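Local coordinates for aminoglycoside N(3)-acetyltransferase, AAC(3)-IVa (PDB 6MN3), which catalyses acetyl transfer from acetyl-CoA to the 3-amino group of 2-deoxystreptamine antibiotics, probably including gentamicin, tobramycin and apramycin, so conferring resistance, at residues K98-H102 with P103-A107; G110-A113 with E114-S118; P128-P131 with V132-V135. All coordinates share one frame; numbering follows the deposited sequence.

In the fold
Read from the N terminus, the three contacts follow in series along about forty residues, and none encloses or crosses another. Contact 1 closes the hairpin between strands 98-99 and 106-109, at one edge of the seven-stranded mixed sheet. The chain leaves strand 106-109 through the turn of contact 2, which starts the short helix 113-117; contact 3 then starts helix 131-137 after a longer loop. They nevertheless converge in space: Ile117 packs on Ser100 and Phe106, Pro131 lies against Phe106 and Ile116, and Ile116 also meets Val135. Two helix starts and a hairpin end thus form a shared, largely hydrophobic layer against the sheet, from its edge hairpin inward to strands 59-63 and 26-31.

Contact 1 of 3, residues K98-H102 with P103-A107; sequences KRSAH and PFAFA
The imidazole of His102 turns an edge to Phe104, whose CA lies in the ring plane while Phe104 O approaches CE1 at 3.0 Å, also near that plane. The Phe104 ring in turn carries Pro103 CG over one face, 4.2 Å above the plane and offset toward the rim. His102 is set for this by a first torsion of 47°, which wedges CG between the backbone N and the carbonyl carbon and swings ND1 back over the turn. There ND1 receives a weak hydrogen bond from Phe104 N, at 3.4 Å. Farther along the hairpin, Ser100 N donates to Phe106 O over 3.1 Å, in the carbonyl plane, and Ser100 OG takes a straight but long and weak bond (3.5 Å) from Phe106 N. The serine CB leans on the methyl of Ala105, 3.6 Å from Ala105 CB. Arg99 and Ala107 form an antiparallel non-hydrogen-bonded pair. The Arg99 guanidinium leads off to Ser78 and Ser64 and forms a cation-pi contact with Trp92. Chemically, the bond from Ser100 N to Phe106 O is the one of normal strength between these segments, and pairing of Lys98 with Ala108 continues the hairpin; serine and histidine give the amides of Phe106 and Phe104 weak side-chain acceptors.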
ATOM      1  N   LYS A  98     -15.362   1.693  -4.176  1.00 56.21           N
ATOM      2  CA  LYS A  98     -15.231   0.585  -5.104  1.00 55.59           C
ATOM      3  C   LYS A  98     -14.131  -0.360  -4.642  1.00 55.19           C
ATOM      4  O   LYS A  98     -13.300  -0.027  -3.796  1.00 53.63           O
ATOM      5  CB  LYS A  98     -14.947   1.096  -6.519  1.00 53.25           C
ATOM      6  CG  LYS A  98     -15.631   2.414  -6.871  1.00 54.22           C
ATOM      7  CD  LYS A  98     -17.149   2.320  -6.779  1.00 63.07           C
ATOM      8  CE  LYS A  98     -17.797   3.681  -7.011  1.00 65.12           C
ATOM      9  NZ  LYS A  98     -19.234   3.707  -6.605  1.00 62.36           N
ATOM     10  N   ARG A  99     -14.131  -1.560  -5.214  1.00 63.42           N
ATOM     11  CA  ARG A  99     -13.198  -2.600  -4.815  1.00 61.04           C
ATOM     12  C   ARG A  99     -12.897  -3.478  -6.018  1.00 59.75           C
ATOM     13  O   ARG A  99     -13.790  -3.774  -6.817  1.00 62.82           O
ATOM     14  CB  ARG A  99     -13.769  -3.435  -3.666  1.00 57.59           C
ATOM     15  CG  ARG A  99     -12.729  -4.116  -2.805  1.00 56.47           C
ATOM     16  CD  ARG A  99     -13.396  -4.946  -1.724  1.00 61.64           C
ATOM     17  NE  ARG A  99     -12.425  -5.546  -0.817  1.00 65.57           N
ATOM     18  CZ  ARG A  99     -12.714  -6.509   0.051  1.00 68.22           C
ATOM     19  NH1 ARG A  99     -13.951  -6.981   0.133  1.00 68.05           N
ATOM     20  NH2 ARG A  99     -11.766  -7.001   0.838  1.00 68.60           N
ATOM     21  N   SER A 100     -11.636  -3.879  -6.151  1.00 56.38           N
ATOM     22  CA  SER A 100     -11.236  -4.712  -7.274  1.00 59.43           C
ATOM     23  C   SER A 100     -11.866  -6.096  -7.162  1.00 65.15           C
ATOM     24  O   SER A 100     -12.187  -6.572  -6.071  1.00 68.15           O
ATOM     25  CB  SER A 100      -9.713  -4.827  -7.340  1.00 61.02           C
ATOM     26  OG  SER A 100      -9.104  -3.549  -7.406  1.00 60.98           O
ATOM     27  N   ALA A 101     -12.042  -6.740  -8.310  1.00 66.13           N
ATOM     28  CA  ALA A 101     -12.693  -8.049  -8.384  1.00 68.92           C
ATOM     29  C   ALA A 101     -11.680  -9.172  -8.569  1.00 72.98           C
ATOM     30  O   ALA A 101     -11.852 -10.053  -9.409  1.00 80.29           O
ATOM     31  CB  ALA A 101     -13.727  -8.057  -9.504  1.00 71.69           C
ATOM     32  N   HIS A 102     -10.609  -9.153  -7.782  1.00 68.58           N
ATOM     33  CA  HIS A 102      -9.602 -10.203  -7.810  1.00 70.03           C
ATOM     34  C   HIS A 102      -8.966 -10.288  -6.432  1.00 68.12           C
ATOM     35  O   HIS A 102      -9.027  -9.326  -5.658  1.00 68.74           O
ATOM     36  CB  HIS A 102      -8.544  -9.942  -8.894  1.00 72.87           C
ATOM     37  CG  HIS A 102      -8.019  -8.541  -8.913  1.00 74.30           C
ATOM     38  ND1 HIS A 102      -7.046  -8.098  -8.043  1.00 72.88           N
ATOM     39  CD2 HIS A 102      -8.319  -7.488  -9.708  1.00 73.80           C
ATOM     40  CE1 HIS A 102      -6.775  -6.831  -8.297  1.00 69.95           C
ATOM     41  NE2 HIS A 102      -7.533  -6.436  -9.304  1.00 71.22           N
ATOM     42  N   PRO A 103      -8.357 -11.430  -6.086  1.00 70.24           N
ATOM     43  CA  PRO A 103      -7.856 -11.612  -4.712  1.00 69.75           C
ATOM     44  C   PRO A 103      -6.773 -10.630  -4.296  1.00 66.81           C
ATOM     45  O   PRO A 103      -6.438 -10.588  -3.106  1.00 66.11           O
ATOM     46  CB  PRO A 103      -7.319 -13.052  -4.719  1.00 74.74           C
ATOM     47  CG  PRO A 103      -7.123 -13.387  -6.161  1.00 79.14           C
ATOM     48  CD  PRO A 103      -8.204 -12.657  -6.886  1.00 79.94           C
ATOM     49  N   PHE A 104      -6.212  -9.851  -5.218  1.00 66.13           N
ATOM     50  CA  PHE A 104      -5.230  -8.838  -4.854  1.00 64.89           C
ATOM     51  C   PHE A 104      -5.855  -7.455  -4.971  1.00 60.42           C
ATOM     52  O   PHE A 104      -5.326  -6.579  -5.662  1.00 58.92           O
ATOM     53  CB  PHE A 104      -3.988  -8.960  -5.736  1.00 63.20           C
ATOM     54  CG  PHE A 104      -3.586 -10.380  -6.012  1.00 70.92           C
ATOM     55  CD1 PHE A 104      -3.089 -11.180  -4.996  1.00 73.80           C
ATOM     56  CD2 PHE A 104      -3.715 -10.917  -7.281  1.00 73.36           C
ATOM     57  CE1 PHE A 104      -2.722 -12.490  -5.244  1.00 78.41           C
ATOM     58  CE2 PHE A 104      -3.349 -12.226  -7.534  1.00 76.71           C
ATOM     59  CZ  PHE A 104      -2.852 -13.013  -6.515  1.00 80.24           C
ATOM     60  N   ALA A 105      -6.972  -7.249  -4.281  1.00 56.89           N
ATOM     61  CA  ALA A 105      -7.817  -6.093  -4.520  1.00 55.26           C
ATOM     62  C   ALA A 105      -7.347  -4.869  -3.736  1.00 51.60           C
ATOM     63  O   ALA A 105      -6.623  -4.962  -2.740  1.00 50.38           O
ATOM     64  CB  ALA A 105      -9.267  -6.407  -4.153  1.00 56.97           C
ATOM     65  N   PHE A 106      -7.776  -3.708  -4.217  1.00 50.50           N
ATOM     66  CA  PHE A 106      -7.679  -2.440  -3.515  1.00 49.63           C
ATOM     67  C   PHE A 106      -9.083  -1.873  -3.341  1.00 53.01           C
ATOM     68  O   PHE A 106     -10.054  -2.363  -3.925  1.00 55.43           O
ATOM     69  CB  PHE A 106      -6.796  -1.443  -4.280  1.00 45.34           C
ATOM     70  CG  PHE A 106      -5.321  -1.648  -4.075  1.00 48.55           C
ATOM     71  CD1 PHE A 106      -4.575  -0.731  -3.355  1.00 42.41           C
ATOM     72  CD2 PHE A 106      -4.677  -2.751  -4.613  1.00 49.98           C
ATOM     73  CE1 PHE A 106      -3.216  -0.911  -3.170  1.00 41.95           C
ATOM     74  CE2 PHE A 106      -3.319  -2.937  -4.430  1.00 45.43           C
ATOM     75  CZ  PHE A 106      -2.588  -2.016  -3.707  1.00 42.71           C
ATOM     76  N   ALA A 107      -9.190  -0.829  -2.527  1.00 51.65           N
ATOM     77  CA  ALA A 107     -10.446  -0.119  -2.337  1.00 51.01           C
ATOM     78  C   ALA A 107     -10.217   1.362  -2.586  1.00 52.87           C
ATOM     79  O   ALA A 107      -9.192   1.915  -2.178  1.00 53.32           O
ATOM     80  CB  ALA A 107     -11.013  -0.341  -0.930  1.00 45.33           C
TER

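Contact 2 of 3, residues G110-A113 with E114-S118; sequences GPQA and EQIIS
Gln112 and Gln115 extend alongside one another in the same direction, yet their amide planes stand 82° apart. NE2 of Gln112 reaches OE1 of Gln115 at 2.8 Å, but the bond is bent and weak. Ile116 crosses Gln112 at about a right angle: its CD1 comes within 4.1 Å of Gln112 CB and lies nearer still, at 3.3 Å, to Gln112 O. Glu114 takes a third direction. A chi1 of 64° and a further bend at chi2 fold its carboxyl group back over the preceding turn, leaving OE1 2.9 Å from Ala113 N at an angle too poor for a bond. OE2 lies 2.7 Å from Pro111 O, a closeness that would suggest a protonated acid. Under these side chains Gln112 O accepts from Ile116 N at 3.3 Å, in the carbonyl plane, and weakly from Gln115 N. Ile116 and Ile117 meanwhile pack on strands 59-63 and 106-109 respectively. The whole is a helix start led in by a type I turn: Gly110 O accepts from Ala113 N, Gln112 occupies the N-cap, and the turn carries the chain from strand 106-109 into helix 113-117.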
ATOM      1  N   GLY A 110     -13.891   8.091  -4.437  1.00 42.98           N
ATOM      2  CA  GLY A 110     -13.613   9.396  -4.985  1.00 42.67           C
ATOM      3  C   GLY A 110     -13.851   9.429  -6.481  1.00 52.72           C
ATOM      4  O   GLY A 110     -14.189   8.414  -7.098  1.00 46.57           O
ATOM      5  N   PRO A 111     -13.671  10.600  -7.100  1.00 52.38           N
ATOM      6  CA  PRO A 111     -13.923  10.714  -8.547  1.00 47.55           C
ATOM      7  C   PRO A 111     -12.997   9.866  -9.400  1.00 47.77           C
ATOM      8  O   PRO A 111     -13.259   9.720 -10.599  1.00 50.99           O
ATOM      9  CB  PRO A 111     -13.716  12.211  -8.828  1.00 47.54           C
ATOM     10  CG  PRO A 111     -13.781  12.882  -7.487  1.00 52.37           C
ATOM     11  CD  PRO A 111     -13.259  11.882  -6.507  1.00 50.41           C
ATOM     12  N   GLN A 112     -11.934   9.303  -8.827  1.00 47.46           N
ATOM     13  CA  GLN A 112     -10.964   8.509  -9.568  1.00 45.89           C
ATOM     14  C   GLN A 112     -10.991   7.035  -9.183  1.00 46.76           C
ATOM     15  O   GLN A 112     -10.128   6.273  -9.634  1.00 46.24           O
ATOM     16  CB  GLN A 112      -9.558   9.077  -9.361  1.00 46.84           C
ATOM     17  CG  GLN A 112      -8.669   8.995 -10.578  1.00 59.51           C
ATOM     18  CD  GLN A 112      -8.946  10.101 -11.572  1.00 72.02           C
ATOM     19  OE1 GLN A 112      -8.960  11.279 -11.217  1.00 73.09           O
ATOM     20  NE2 GLN A 112      -9.169   9.726 -12.828  1.00 77.97           N
ATOM     21  N   ALA A 113     -11.962   6.616  -8.366  1.00 49.36           N
ATOM     22  CA  ALA A 113     -11.979   5.248  -7.853  1.00 46.70           C
ATOM     23  C   ALA A 113     -12.138   4.230  -8.972  1.00 54.62           C
ATOM     24  O   ALA A 113     -11.488   3.178  -8.961  1.00 53.93           O
ATOM     25  CB  ALA A 113     -13.101   5.090  -6.829  1.00 48.83           C
ATOM     26  N   GLU A 114     -13.001   4.524  -9.942  1.00 61.97           N
ATOM     27  CA  GLU A 114     -13.242   3.598 -11.042  1.00 70.52           C
ATOM     28  C   GLU A 114     -11.965   3.326 -11.834  1.00 67.27           C
ATOM     29  O   GLU A 114     -11.709   2.188 -12.242  1.00 72.15           O
ATOM     30  CB  GLU A 114     -14.346   4.154 -11.952  1.00 83.13           C
ATOM     31  CG  GLU A 114     -14.027   5.484 -12.670  1.00 95.01           C
ATOM     32  CD  GLU A 114     -13.613   6.627 -11.739  1.00101.90           C
ATOM     33  OE1 GLU A 114     -13.956   6.589 -10.539  1.00104.30           O
ATOM     34  OE2 GLU A 114     -12.913   7.551 -12.209  1.00102.03           O
ATOM     35  N   GLN A 115     -11.145   4.355 -12.058  1.00 60.16           N
ATOM     36  CA  GLN A 115      -9.955   4.183 -12.888  1.00 61.91           C
ATOM     37  C   GLN A 115      -8.884   3.376 -12.164  1.00 61.83           C
ATOM     38  O   GLN A 115      -8.155   2.596 -12.788  1.00 67.49           O
ATOM     39  CB  GLN A 115      -9.414   5.550 -13.307  1.00 65.34           C
ATOM     40  CG  GLN A 115      -8.516   5.524 -14.529  1.00 76.42           C
ATOM     41  CD  GLN A 115      -7.604   6.730 -14.586  1.00 80.93           C
ATOM     42  OE1 GLN A 115      -8.068   7.872 -14.561  1.00 83.37           O
ATOM     43  NE2 GLN A 115      -6.301   6.487 -14.648  1.00 78.19           N
ATOM     44  N   ILE A 116      -8.777   3.552 -10.847  1.00 55.19           N
ATOM     45  CA  ILE A 116      -7.788   2.828 -10.057  1.00 50.18           C
ATOM     46  C   ILE A 116      -8.200   1.379  -9.813  1.00 52.50           C
ATOM     47  O   ILE A 116      -7.335   0.518  -9.611  1.00 57.00           O
ATOM     48  CB  ILE A 116      -7.560   3.597  -8.742  1.00 44.48           C
ATOM     49  CG1 ILE A 116      -6.950   4.969  -9.041  1.00 43.01           C
ATOM     50  CG2 ILE A 116      -6.671   2.822  -7.776  1.00 43.19           C
ATOM     51  CD1 ILE A 116      -7.248   6.017  -7.993  1.00 53.10           C
ATOM     52  N   ILE A 117      -9.495   1.077  -9.880  1.00 53.50           N
ATOM     53  CA  ILE A 117     -10.009  -0.237  -9.508  1.00 62.76           C
ATOM     54  C   ILE A 117     -10.319  -1.128 -10.715  1.00 73.50           C
ATOM     55  O   ILE A 117     -10.338  -2.361 -10.570  1.00 77.21           O
ATOM     56  CB  ILE A 117     -11.258  -0.049  -8.614  1.00 62.75           C
ATOM     57  CG1 ILE A 117     -10.848   0.518  -7.252  1.00 63.32           C
ATOM     58  CG2 ILE A 117     -12.052  -1.330  -8.441  1.00 61.10           C
ATOM     59  CD1 ILE A 117      -9.859  -0.345  -6.504  1.00 64.50           C
ATOM     60  N   SER A 118     -10.478  -0.551 -11.908  1.00 74.06           N
ATOM     61  CA  SER A 118     -11.117  -1.235 -13.032  1.00 79.02           C
ATOM     62  C   SER A 118     -10.411  -2.515 -13.482  1.00 83.14           C
ATOM     63  O   SER A 118     -11.058  -3.371 -14.096  1.00 86.95           O
ATOM     64  CB  SER A 118     -11.212  -0.279 -14.220  1.00 80.03           C
ATOM     65  OG  SER A 118      -9.938  -0.073 -14.808  1.00 80.57           O
TER

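Contact 3 of 3, residues P128-P131 with V132-V135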
ATOM      1  N   PRO A 128       2.276  -3.442 -13.673  1.00 63.96           N
ATOM      2  CA  PRO A 128       1.881  -2.142 -14.243  1.00 66.51           C
ATOM      3  C   PRO A 128       0.401  -2.034 -14.589  1.00 70.21           C
ATOM      4  O   PRO A 128      -0.049  -0.939 -14.955  1.00 70.37           O
ATOM      5  CB  PRO A 128       2.752  -2.030 -15.500  1.00 66.53           C
ATOM      6  CG  PRO A 128       3.959  -2.830 -15.177  1.00 66.43           C
ATOM      7  CD  PRO A 128       3.480  -3.980 -14.335  1.00 66.31           C
ATOM      8  N   ALA A 129      -0.365  -3.122 -14.496  1.00 73.46           N
ATOM      9  CA  ALA A 129      -1.807  -3.088 -14.701  1.00 81.45           C
ATOM     10  C   ALA A 129      -2.578  -3.275 -13.397  1.00 81.67           C
ATOM     11  O   ALA A 129      -3.733  -3.708 -13.419  1.00 90.53           O
ATOM     12  CB  ALA A 129      -2.224  -4.145 -15.722  1.00 84.45           C
ATOM     13  N   SER A 130      -1.961  -2.967 -12.269  1.00 72.90           N
ATOM     14  CA  SER A 130      -2.584  -3.099 -10.964  1.00 62.73           C
ATOM     15  C   SER A 130      -2.968  -1.731 -10.418  1.00 55.90           C
ATOM     16  O   SER A 130      -2.495  -0.701 -10.908  1.00 50.39           O
ATOM     17  CB  SER A 130      -1.630  -3.806  -9.994  1.00 62.33           C
ATOM     18  OG  SER A 130      -0.457  -3.041  -9.786  1.00 65.94           O
ATOM     19  N   PRO A 131      -3.849  -1.680  -9.414  1.00 56.32           N
ATOM     20  CA  PRO A 131      -4.200  -0.381  -8.816  1.00 46.58           C
ATOM     21  C   PRO A 131      -3.002   0.433  -8.359  1.00 49.93           C
ATOM     22  O   PRO A 131      -3.025   1.665  -8.470  1.00 42.46           O
ATOM     23  CB  PRO A 131      -5.093  -0.780  -7.633  1.00 46.43           C
ATOM     24  CG  PRO A 131      -5.730  -2.043  -8.070  1.00 49.50           C
ATOM     25  CD  PRO A 131      -4.698  -2.768  -8.895  1.00 60.36           C
ATOM     26  N   VAL A 132      -1.949  -0.217  -7.854  1.00 47.83           N
ATOM     27  CA  VAL A 132      -0.775   0.517  -7.397  1.00 41.70           C
ATOM     28  C   VAL A 132      -0.072   1.216  -8.553  1.00 43.35           C
ATOM     29  O   VAL A 132       0.636   2.207  -8.336  1.00 40.23           O
ATOM     30  CB  VAL A 132       0.188  -0.423  -6.642  1.00 41.33           C
ATOM     31  CG1 VAL A 132       1.051  -1.215  -7.611  1.00 45.27           C
ATOM     32  CG2 VAL A 132       1.052   0.368  -5.673  1.00 45.00           C
ATOM     33  N   ALA A 133      -0.259   0.737  -9.782  1.00 44.13           N
ATOM     34  CA  ALA A 133       0.286   1.439 -10.937  1.00 44.65           C
ATOM     35  C   ALA A 133      -0.653   2.535 -11.424  1.00 43.87           C
ATOM     36  O   ALA A 133      -0.189   3.549 -11.957  1.00 43.28           O
ATOM     37  CB  ALA A 133       0.574   0.452 -12.068  1.00 46.74           C
ATOM     38  N   ARG A 134      -1.966   2.353 -11.249  1.00 49.16           N
ATOM     39  CA  ARG A 134      -2.912   3.400 -11.621  1.00 48.84           C
ATOM     40  C   ARG A 134      -2.787   4.615 -10.711  1.00 42.14           C
ATOM     41  O   ARG A 134      -3.020   5.743 -11.154  1.00 43.89           O
ATOM     42  CB  ARG A 134      -4.338   2.851 -11.603  1.00 51.89           C
ATOM     43  CG  ARG A 134      -4.550   1.667 -12.537  1.00 59.04           C
ATOM     44  CD  ARG A 134      -4.404   2.083 -13.995  1.00 60.38           C
ATOM     45  NE  ARG A 134      -3.641   1.109 -14.773  1.00 67.38           N
ATOM     46  CZ  ARG A 134      -4.096   0.495 -15.859  1.00 77.75           C
ATOM     47  NH1 ARG A 134      -5.322   0.740 -16.301  1.00 84.60           N
ATOM     48  NH2 ARG A 134      -3.330  -0.379 -16.499  1.00 78.78           N
ATOM     49  N   VAL A 135      -2.418   4.410  -9.446  1.00 40.26           N
ATOM     50  CA  VAL A 135      -2.104   5.539  -8.576  1.00 37.88           C
ATOM     51  C   VAL A 135      -0.843   6.246  -9.062  1.00 40.41           C
ATOM     52  O   VAL A 135      -0.762   7.481  -9.056  1.00 41.22           O
ATOM     53  CB  VAL A 135      -1.964   5.061  -7.119  1.00 36.39           C
ATOM     54  CG1 VAL A 135      -1.343   6.147  -6.249  1.00 34.06           C
ATOM     55  CG2 VAL A 135      -3.319   4.632  -6.563  1.00 37.08           C
TER
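Pro131, Arg134 and Val132 lose the most surface where loop 128-131 rises into helix 131-137. Pro131 is the first residue of the helix, directly after the N-cap Ser130. Its ring nitrogen has no hydrogen to give, which costs little in the first turn, where a backbone N-H has no helical carbonyl to meet. Its carbonyl does take part: Pro131 O accepts from Val135 N at 3.0 Å, nearly along the C=O axis, and Val135 CG2 settles beside the same oxygen at 3.5 Å. Beyond the two segments, Pro131 packs against Ile116 and Ser100.

Val132 directs one branch at the cap. A chi1 of 81° turns CG1 back toward Ser130, bringing this methyl to 3.2 Å from Ser130 OG, a snug approach. That hydroxyl is hydrogen-bonded to Ser127 O. Val132 also touches Leu157 and Thr154 of helix 154-161 and Leu28 of strand 26-31.

Arg134 doubles back along the loop through bends at chi2 and chi3. Its CG passes 3.5 Å from Ser130 O, and the guanidinium presents an edge, in plane, to Pro128 O. NH2 lies 3.6 Å from Ala129 CA and forms a salt bridge with Asp119.

Two amides share Ser130 O: Arg134 N bonds it in the carbonyl plane at 3.1 Å, whereas Ala133 N approaches at 2.9 Å from 55° out of that plane. The implication is a division of labour: two backbone bonds to Ser130 O and one to Pro131 O hold the first turn, valine and proline supply its nonpolar contacts, and the arginine's charge is answered by Asp119, with loop carbonyl oxygens lying nearby.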